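OTU domain-containing protein wMelOTU (Wolbachia pipientis wMel, PDB 6W9O) is an OTU-family deubiquitinase, a bacterial effector that probably hydrolyses ubiquitin linkages with a cysteine nucleophile. Local coordinates at residues D56-S61 with E135-K140; E63-E68 with S180-I185; K89-A94 with E108-Y113. All coordinates share one frame; numbering follows the deposited sequence.

Contact 1: D56-S61 with E135-K140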
loop_
_atom_site.group_PDB
_atom_site.type_symbol
_atom_site.label_atom_id
_atom_site.label_comp_id
_atom_site.label_asym_id
_atom_site.label_seq_id
_atom_site.Cartn_x
_atom_site.Cartn_y
_atom_site.Cartn_z
ATOM N N ASP A 56 -2.519 6.620 2.424
ATOM C CA ASP A 56 -1.820 7.844 2.002
ATOM C C ASP A 56 -0.422 7.522 1.477
ATOM O O ASP A 56 0.050 8.185 0.520
ATOM C CB ASP A 56 -1.733 8.807 3.177
ATOM C CG ASP A 56 -1.330 10.215 2.747
ATOM O OD1 ASP A 56 -2.024 10.740 1.839
ATOM O OD2 ASP A 56 -0.417 10.835 3.365
ATOM N N SER A 57 0.273 6.564 2.073
ATOM C CA SER A 57 1.600 6.187 1.558
ATOM C C SER A 57 1.477 5.544 0.185
ATOM O O SER A 57 2.215 5.907 -0.765
ATOM C CB SER A 57 2.246 5.182 2.524
ATOM O OG SER A 57 2.485 5.792 3.780
ATOM N N PHE A 58 0.511 4.630 0.019
ATOM C CA PHE A 58 0.267 4.013 -1.288
ATOM C C PHE A 58 -0.093 5.067 -2.324
ATOM O O PHE A 58 0.434 5.051 -3.439
ATOM C CB PHE A 58 -0.880 2.989 -1.140
ATOM C CG PHE A 58 -1.123 2.134 -2.360
ATOM C CD1 PHE A 58 -0.634 0.814 -2.416
ATOM C CD2 PHE A 58 -1.874 2.621 -3.445
ATOM C CE1 PHE A 58 -0.853 0.038 -3.565
ATOM C CE2 PHE A 58 -2.116 1.805 -4.562
ATOM C CZ PHE A 58 -1.543 0.526 -4.604
ATOM N N ARG A 59 -0.981 5.995 -1.972
ATOM C CA ARG A 59 -1.386 7.068 -2.910
ATOM C C ARG A 59 -0.187 7.863 -3.392
ATOM O O ARG A 59 -0.128 8.227 -4.583
ATOM C CB ARG A 59 -2.337 8.039 -2.149
ATOM C CG ARG A 59 -2.516 9.421 -2.797
ATOM C CD ARG A 59 -3.337 10.316 -1.918
ATOM N NE ARG A 59 -2.492 11.008 -0.950
ATOM C CZ ARG A 59 -1.724 12.073 -1.208
ATOM N NH1 ARG A 59 -1.608 12.570 -2.445
ATOM N NH2 ARG A 59 -1.065 12.652 -0.205
ATOM N N GLN A 60 0.718 8.249 -2.469
ATOM C CA GLN A 60 1.804 9.131 -2.885
ATOM C C GLN A 60 2.746 8.406 -3.815
ATOM O O GLN A 60 3.234 8.999 -4.799
ATOM C CB GLN A 60 2.549 9.668 -1.669
ATOM C CG GLN A 60 1.716 10.712 -0.870
ATOM C CD GLN A 60 2.525 11.219 0.282
ATOM O OE1 GLN A 60 3.620 11.755 0.093
ATOM N NE2 GLN A 60 2.027 11.020 1.516
ATOM N N SER A 61 3.069 7.147 -3.519
ATOM C CA SER A 61 3.999 6.436 -4.401
ATOM C C SER A 61 3.328 6.139 -5.735
ATOM O O SER A 61 3.954 6.292 -6.809
ATOM C CB SER A 61 4.474 5.157 -3.672
ATOM O OG SER A 61 5.228 4.331 -4.573
ATOM N N GLU A 135 -4.405 -5.148 -7.378
ATOM C CA GLU A 135 -5.280 -5.679 -8.427
ATOM C C GLU A 135 -5.973 -4.551 -9.202
ATOM O O GLU A 135 -6.029 -4.583 -10.449
ATOM C CB GLU A 135 -6.307 -6.627 -7.784
ATOM C CG GLU A 135 -7.585 -6.834 -8.608
ATOM C CD GLU A 135 -7.416 -7.847 -9.656
ATOM O OE1 GLU A 135 -8.211 -7.837 -10.637
ATOM O OE2 GLU A 135 -6.484 -8.657 -9.499
ATOM N N LYS A 136 -6.485 -3.540 -8.513
ATOM C CA LYS A 136 -7.200 -2.468 -9.212
ATOM C C LYS A 136 -6.249 -1.622 -10.063
ATOM O O LYS A 136 -6.560 -1.327 -11.228
ATOM C CB LYS A 136 -7.938 -1.557 -8.234
ATOM C CG LYS A 136 -8.596 -0.391 -9.034
ATOM C CD LYS A 136 -9.762 0.212 -8.280
ATOM C CE LYS A 136 -10.460 1.230 -9.200
ATOM N NZ LYS A 136 -11.648 1.803 -8.527
ATOM N N TYR A 137 -5.101 -1.241 -9.526
ATOM C CA TYR A 137 -4.219 -0.276 -10.196
ATOM C C TYR A 137 -3.116 -0.951 -10.983
ATOM O O TYR A 137 -2.316 -0.244 -11.627
ATOM C CB TYR A 137 -3.671 0.756 -9.193
ATOM C CG TYR A 137 -4.830 1.572 -8.646
ATOM C CD1 TYR A 137 -5.369 2.599 -9.404
ATOM C CD2 TYR A 137 -5.431 1.280 -7.401
ATOM C CE1 TYR A 137 -6.439 3.312 -8.980
ATOM C CE2 TYR A 137 -6.521 1.988 -6.984
ATOM C CZ TYR A 137 -7.016 3.014 -7.753
ATOM O OH TYR A 137 -8.125 3.724 -7.354
ATOM N N LYS A 138 -3.088 -2.292 -10.999
ATOM C CA LYS A 138 -2.137 -3.036 -11.846
ATOM C C LYS A 138 -0.706 -2.673 -11.472
ATOM O O LYS A 138 0.146 -2.395 -12.317
ATOM C CB LYS A 138 -2.439 -2.842 -13.355
ATOM C CG LYS A 138 -3.919 -3.084 -13.678
ATOM C CD LYS A 138 -4.113 -3.861 -14.978
ATOM C CE LYS A 138 -5.565 -3.704 -15.425
ATOM N NZ LYS A 138 -6.445 -4.797 -14.910
ATOM N N VAL A 139 -0.519 -2.607 -10.171
ATOM C CA VAL A 139 0.840 -2.434 -9.562
ATOM C C VAL A 139 1.282 -3.495 -8.506
ATOM O O VAL A 139 0.552 -4.454 -7.981
ATOM C CB VAL A 139 0.965 -1.035 -8.928
ATOM C CG1 VAL A 139 0.796 0.076 -9.951
ATOM C CG2 VAL A 139 -0.005 -0.865 -7.770
ATOM N N LYS A 140 2.595 -3.549 -8.378
ATOM C CA LYS A 140 3.144 -4.412 -7.309
ATOM C C LYS A 140 3.481 -3.490 -6.159
ATOM O O LYS A 140 3.932 -2.371 -6.382
ATOM C CB LYS A 140 4.440 -5.080 -7.762
ATOM C CG LYS A 140 4.245 -6.051 -8.886
ATOM C CD LYS A 140 5.527 -6.176 -9.711
ATOM C CE LYS A 140 5.486 -5.103 -10.818
ATOM N NZ LYS A 140 6.508 -5.267 -11.908
#
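F58 reaches out from helix 53-66 and meets two side chains at the end of helix 126-137 and just beyond it. Its CG stands anti to the backbone N (chi1 -172°), extending the ring so that its far end leads. F58 CZ touches V139 CG2 at 3.8 Å, the two side chains crossing obliquely; V139 is modelled in two conformers, and this distance belongs to the one described. From the other side of the ring plane, Y137 CD2 comes obliquely to 4.4 Å from F58 CE2, a looser approach. K138, with positive phi, ends the helix between these two residues and turns the chain toward strand 140-146.

The phenol of Y137 is held elsewhere: K136 CG lies 3.8 Å above the rim of one ring face, and OH is hydrogen-bonded to D78, which also takes a salt bridge from K136. Away from the F58 contact, within helix 53-66, R59 grips D56 side-on in a salt bridge, NE at 2.8 Å and NH2 at 3.0 Å both meeting OD1, nearly in the guanidinium plane but about 30° out of the carboxylate plane.

L75 and V182 also border F58. With 95 Å² buried and only apolar atoms meeting, shape and exclusion of water, rather than directed bonds, probably join the two segments.

Contact 2: E63-E68 with S180-I185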
loop_
_atom_site.group_PDB
_atom_site.type_symbol
_atom_site.label_atom_id
_atom_site.label_comp_id
_atom_site.label_asym_id
_atom_site.label_seq_id
_atom_site.Cartn_x
_atom_site.Cartn_y
_atom_site.Cartn_z
ATOM N N GLU A 63 1.106 8.002 -7.260
ATOM C CA GLU A 63 1.059 9.200 -8.086
ATOM C C GLU A 63 2.439 9.463 -8.688
ATOM O O GLU A 63 2.567 9.822 -9.873
ATOM C CB GLU A 63 0.598 10.410 -7.262
ATOM C CG GLU A 63 0.566 11.657 -8.189
ATOM C CD GLU A 63 0.070 12.932 -7.536
ATOM O OE1 GLU A 63 -0.458 12.857 -6.374
ATOM O OE2 GLU A 63 0.144 13.994 -8.152
ATOM N N GLN A 64 3.489 9.307 -7.885
ATOM C CA GLN A 64 4.803 9.633 -8.422
ATOM C C GLN A 64 5.217 8.645 -9.501
ATOM O O GLN A 64 5.837 9.029 -10.506
ATOM C CB GLN A 64 5.801 9.604 -7.255
ATOM C CG GLN A 64 7.121 10.165 -7.639
ATOM C CD GLN A 64 8.009 10.365 -6.402
ATOM O OE1 GLN A 64 8.668 9.459 -6.037
ATOM N NE2 GLN A 64 8.028 11.559 -5.833
ATOM N N GLN A 65 4.922 7.360 -9.309
ATOM C CA GLN A 65 5.361 6.302 -10.223
ATOM C C GLN A 65 4.547 6.304 -11.501
ATOM O O GLN A 65 5.109 6.131 -12.599
ATOM C CB GLN A 65 5.188 4.917 -9.557
ATOM C CG GLN A 65 6.170 4.670 -8.410
ATOM C CD GLN A 65 7.604 4.586 -8.927
ATOM O OE1 GLN A 65 8.250 5.617 -9.156
ATOM N NE2 GLN A 65 8.097 3.380 -9.185
ATOM N N THR A 66 3.197 6.453 -11.396
ATOM C CA THR A 66 2.339 6.280 -12.584
ATOM C C THR A 66 1.594 7.532 -13.018
ATOM O O THR A 66 1.005 7.548 -14.119
ATOM C CB THR A 66 1.279 5.196 -12.344
ATOM O OG1 THR A 66 0.270 5.708 -11.436
ATOM C CG2 THR A 66 1.884 3.931 -11.763
ATOM N N GLY A 67 1.605 8.588 -12.207
ATOM C CA GLY A 67 0.840 9.760 -12.484
ATOM C C GLY A 67 -0.612 9.659 -12.067
ATOM O O GLY A 67 -1.323 10.668 -12.125
ATOM N N GLU A 68 -1.065 8.501 -11.597
ATOM C CA GLU A 68 -2.487 8.383 -11.286
ATOM C C GLU A 68 -2.752 8.958 -9.886
ATOM O O GLU A 68 -2.100 8.557 -8.910
ATOM C CB GLU A 68 -2.891 6.913 -11.354
ATOM C CG GLU A 68 -4.443 6.781 -11.217
ATOM C CD GLU A 68 -5.026 5.494 -11.799
ATOM O OE1 GLU A 68 -4.266 4.561 -12.167
ATOM O OE2 GLU A 68 -6.275 5.435 -11.854
ATOM N N SER A 180 5.839 0.234 -12.419
ATOM C CA SER A 180 4.660 -0.453 -11.918
ATOM C C SER A 180 4.865 -1.038 -10.530
ATOM O O SER A 180 4.013 -1.796 -10.077
ATOM C CB SER A 180 4.251 -1.557 -12.868
ATOM O OG SER A 180 3.836 -1.000 -14.115
ATOM N N THR A 181 5.962 -0.707 -9.850
ATOM C CA THR A 181 6.098 -1.072 -8.429
ATOM C C THR A 181 5.933 0.212 -7.627
ATOM O O THR A 181 6.610 1.210 -7.913
ATOM C CB THR A 181 7.490 -1.647 -8.167
ATOM O OG1 THR A 181 7.635 -2.900 -8.852
ATOM C CG2 THR A 181 7.711 -1.939 -6.667
ATOM N N VAL A 182 5.071 0.184 -6.587
ATOM C CA VAL A 182 4.975 1.280 -5.643
ATOM C C VAL A 182 5.689 0.844 -4.362
ATOM O O VAL A 182 5.907 -0.355 -4.111
ATOM C CB VAL A 182 3.518 1.692 -5.379
ATOM C CG1 VAL A 182 2.901 2.272 -6.693
ATOM C CG2 VAL A 182 2.716 0.524 -4.959
ATOM N N HIS A 183 6.129 1.821 -3.553
ATOM C CA HIS A 183 7.051 1.538 -2.442
ATOM C C HIS A 183 6.616 2.243 -1.175
ATOM O O HIS A 183 6.383 3.450 -1.189
ATOM C CB HIS A 183 8.483 2.063 -2.766
ATOM C CG HIS A 183 9.037 1.521 -4.045
ATOM N ND1 HIS A 183 9.808 0.378 -4.097
ATOM C CD2 HIS A 183 8.979 2.015 -5.311
ATOM C CE1 HIS A 183 10.164 0.164 -5.367
ATOM N NE2 HIS A 183 9.685 1.153 -6.113
ATOM N N ILE A 184 6.573 1.483 -0.065
ATOM C CA ILE A 184 6.274 2.079 1.234
ATOM C C ILE A 184 7.180 1.445 2.264
ATOM O O ILE A 184 7.747 0.365 2.054
ATOM C CB ILE A 184 4.785 1.943 1.638
ATOM C CG1 ILE A 184 4.480 0.465 1.933
ATOM C CG2 ILE A 184 3.857 2.505 0.543
ATOM C CD1 ILE A 184 2.988 0.272 2.315
ATOM N N ILE A 185 7.353 2.147 3.367
ATOM C CA ILE A 185 8.229 1.661 4.442
ATOM C C ILE A 185 7.419 1.503 5.716
ATOM O O ILE A 185 6.537 2.320 6.008
ATOM C CB ILE A 185 9.489 2.538 4.587
ATOM C CG1 ILE A 185 10.475 1.995 5.635
ATOM C CG2 ILE A 185 9.153 3.979 4.830
ATOM C CD1 ILE A 185 11.965 2.495 5.319
#
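The last turn of helix 53-66 lies against the start of strand 181-188, an inner strand of the mixed sheet that the helix packs upon. Q65 makes the connection. Its chain is bent at chi2 (-66°), which folds the amide back to the strand, and Q65 NE2 donates to T181 O at 2.9 Å. The bond is straight at both ends: the N-H...O angle is 158°, the C=O...N angle 168°, and the oxygen lies close to the amide plane. The other amide end, OE1, is bonded to K200 NZ, so both polar atoms of Q65 are engaged and the rotation of the amide is fixed. Between strands 191-197 (antiparallel) and 140-146 (parallel), V182 turns a methyl to the helix, its CG1 lying 4.4 Å from Q65 CG. H183 brings its ring edge to the same amide, but NE2 of H183 and NE2 of Q65 stay 4.1 Å apart, too long for a bond; H183 is instead tied through ND1 to H142 ND1. The helix ends in an ST turn, T66 OG1 accepting from E68 N at 3.1 Å. S61, one turn before Q65, bonds through OG to H183 N.

Contact 3: K89-A94 with E108-Y113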
loop_
_atom_site.group_PDB
_atom_site.type_symbol
_atom_site.label_atom_id
_atom_site.label_comp_id
_atom_site.label_asym_id
_atom_site.label_seq_id
_atom_site.Cartn_x
_atom_site.Cartn_y
_atom_site.Cartn_z
ATOM N N LYS A 89 -12.174 -15.992 -2.606
ATOM C CA LYS A 89 -12.077 -16.659 -1.308
ATOM C C LYS A 89 -10.869 -16.204 -0.509
ATOM O O LYS A 89 -10.909 -16.275 0.726
ATOM C CB LYS A 89 -12.090 -18.180 -1.503
ATOM C CG LYS A 89 -13.469 -18.678 -1.858
ATOM C CD LYS A 89 -13.440 -20.118 -2.323
ATOM C CE LYS A 89 -14.853 -20.634 -2.631
ATOM N NZ LYS A 89 -14.938 -22.117 -2.854
ATOM N N TRP A 90 -9.787 -15.771 -1.148
ATOM C CA TRP A 90 -8.650 -15.299 -0.347
ATOM C C TRP A 90 -9.101 -14.227 0.634
ATOM O O TRP A 90 -8.656 -14.179 1.795
ATOM C CB TRP A 90 -7.485 -14.796 -1.216
ATOM C CG TRP A 90 -7.649 -13.430 -1.821
ATOM C CD1 TRP A 90 -8.018 -13.147 -3.122
ATOM C CD2 TRP A 90 -7.417 -12.182 -1.186
ATOM N NE1 TRP A 90 -8.079 -11.806 -3.294
ATOM C CE2 TRP A 90 -7.714 -11.169 -2.126
ATOM C CE3 TRP A 90 -7.049 -11.810 0.116
ATOM C CZ2 TRP A 90 -7.590 -9.794 -1.825
ATOM C CZ3 TRP A 90 -6.950 -10.460 0.432
ATOM C CH2 TRP A 90 -7.199 -9.446 -0.542
ATOM N N PHE A 91 -10.021 -13.375 0.203
ATOM C CA PHE A 91 -10.383 -12.204 0.978
ATOM C C PHE A 91 -11.258 -12.602 2.133
ATOM O O PHE A 91 -10.981 -12.210 3.274
ATOM C CB PHE A 91 -11.110 -11.193 0.056
ATOM C CG PHE A 91 -11.700 -10.035 0.804
ATOM C CD1 PHE A 91 -13.053 -9.988 1.125
ATOM C CD2 PHE A 91 -10.854 -9.034 1.212
ATOM C CE1 PHE A 91 -13.567 -8.884 1.851
ATOM C CE2 PHE A 91 -11.350 -7.904 1.933
ATOM C CZ PHE A 91 -12.683 -7.857 2.245
ATOM N N THR A 92 -12.316 -13.362 1.868
ATOM C CA THR A 92 -13.159 -13.804 2.972
ATOM C C THR A 92 -12.372 -14.684 3.928
ATOM O O THR A 92 -12.583 -14.610 5.148
ATOM C CB THR A 92 -14.411 -14.493 2.430
ATOM O OG1 THR A 92 -14.067 -15.533 1.486
ATOM C CG2 THR A 92 -15.284 -13.496 1.707
ATOM N N ASN A 93 -11.428 -15.476 3.408
ATOM C CA ASN A 93 -10.588 -16.305 4.283
ATOM C C ASN A 93 -9.730 -15.424 5.195
ATOM O O ASN A 93 -9.434 -15.789 6.336
ATOM C CB ASN A 93 -9.629 -17.182 3.461
ATOM C CG ASN A 93 -10.315 -18.366 2.729
ATOM O OD1 ASN A 93 -11.459 -18.710 2.984
ATOM N ND2 ASN A 93 -9.583 -18.972 1.795
ATOM N N ALA A 94 -9.292 -14.281 4.708
ATOM C CA ALA A 94 -8.315 -13.485 5.449
ATOM C C ALA A 94 -8.989 -12.725 6.568
ATOM O O ALA A 94 -8.365 -12.468 7.610
ATOM C CB ALA A 94 -7.654 -12.439 4.529
ATOM N N GLU A 108 -21.918 -11.689 7.210
ATOM C CA GLU A 108 -21.932 -10.575 8.155
ATOM C C GLU A 108 -20.542 -9.987 8.315
ATOM O O GLU A 108 -20.394 -8.776 8.518
ATOM C CB GLU A 108 -22.458 -11.030 9.515
ATOM N N THR A 109 -19.516 -10.836 8.264
ATOM C CA THR A 109 -18.157 -10.325 8.369
ATOM C C THR A 109 -17.826 -9.425 7.185
ATOM O O THR A 109 -17.209 -8.367 7.354
ATOM C CB THR A 109 -17.157 -11.473 8.493
ATOM O OG1 THR A 109 -17.432 -12.197 9.705
ATOM C CG2 THR A 109 -15.731 -10.932 8.520
ATOM N N VAL A 110 -18.256 -9.816 5.985
ATOM C CA VAL A 110 -18.029 -8.959 4.825
ATOM C C VAL A 110 -18.827 -7.670 4.943
ATOM O O VAL A 110 -18.358 -6.589 4.584
ATOM C CB VAL A 110 -18.377 -9.737 3.544
ATOM C CG1 VAL A 110 -18.435 -8.799 2.348
ATOM C CG2 VAL A 110 -17.340 -10.844 3.320
ATOM N N ASP A 111 -20.059 -7.755 5.404
ATOM C CA ASP A 111 -20.830 -6.527 5.563
ATOM C C ASP A 111 -20.217 -5.604 6.610
ATOM O O ASP A 111 -20.160 -4.390 6.395
ATOM C CB ASP A 111 -22.289 -6.837 5.865
ATOM C CG ASP A 111 -22.977 -7.460 4.686
ATOM O OD1 ASP A 111 -23.796 -8.369 4.909
ATOM O OD2 ASP A 111 -22.665 -7.069 3.532
ATOM N N ASN A 112 -19.743 -6.152 7.733
ATOM C CA ASN A 112 -19.048 -5.315 8.706
ATOM C C ASN A 112 -17.838 -4.631 8.082
ATOM O O ASN A 112 -17.599 -3.440 8.323
ATOM C CB ASN A 112 -18.596 -6.138 9.900
ATOM C CG ASN A 112 -19.745 -6.637 10.712
ATOM O OD1 ASN A 112 -19.577 -7.524 11.550
ATOM N ND2 ASN A 112 -20.921 -6.071 10.482
ATOM N N TYR A 113 -17.068 -5.372 7.271
ATOM C CA TYR A 113 -15.908 -4.791 6.583
ATOM C C TYR A 113 -16.313 -3.614 5.712
ATOM O O TYR A 113 -15.618 -2.590 5.696
ATOM C CB TYR A 113 -15.240 -5.866 5.701
ATOM C CG TYR A 113 -14.014 -5.374 4.936
ATOM C CD1 TYR A 113 -14.128 -4.719 3.702
ATOM C CD2 TYR A 113 -12.733 -5.541 5.466
ATOM C CE1 TYR A 113 -13.001 -4.262 3.024
ATOM C CE2 TYR A 113 -11.602 -5.082 4.788
ATOM C CZ TYR A 113 -11.746 -4.458 3.555
ATOM O OH TYR A 113 -10.616 -4.001 2.864
#
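The ring edge of F91 stands on one face of Y113 in a T-shaped pair. F91 CZ sits 3.5 Å above the Y113 plane and over its centre; the planes are 88° apart and the centroids 4.9 Å. Y113 CD1 in turn lies at the edge of the F91 ring, in its plane. With CG anti to the backbone N (chi1 172°), F91 extends far enough for CZ to reach the Y113 face. F91 CB lies 3.9 Å above the centre of one indole face of W90.

Next to the ring pair, T92 CG2 meets V110 CG2 at 3.7 Å, methyl against methyl, and V110 CG2 also approaches F91 CE1 at 4.5 Å. The axes of segments 89-94 and 108-113 approach to 10.5 Å at 88°, and T92 and V110 have the nearest CA atoms.

F82 adds a second edge-to-face partner to F91, while Y113 OH is hydrogen-bonded to E129 and the indole of W90 meets R131 in a cation-pi contact. Helices 89-95 and 105-116 thus close upon helices 72-84 and 126-137: A83 touches both rings from the former, and I132 of the latter touches W90, F91 and Y113.

Contacts 1 and 2 share helix 53-66 and adjoin, with centres about 6 Å apart. Backbone bonds join them directly: K140 of contact 1 and V182 of contact 2 lie in neighbouring parallel strands, K140 O to V182 N measuring 2.8 Å, a probable hydrogen bond, as is K140 N to S180 O at 2.8 Å. Both contacts lie further along the helix that starts at C53, the probable nucleophile by analogy with OTU proteases. Contact 3 lies apart, its centre about 21 Å from that of contact 1 and about 27 Å from that of contact 2, on the far side of the chain's centre from contact 2. Helix 126-137 runs between contacts 1 and 3.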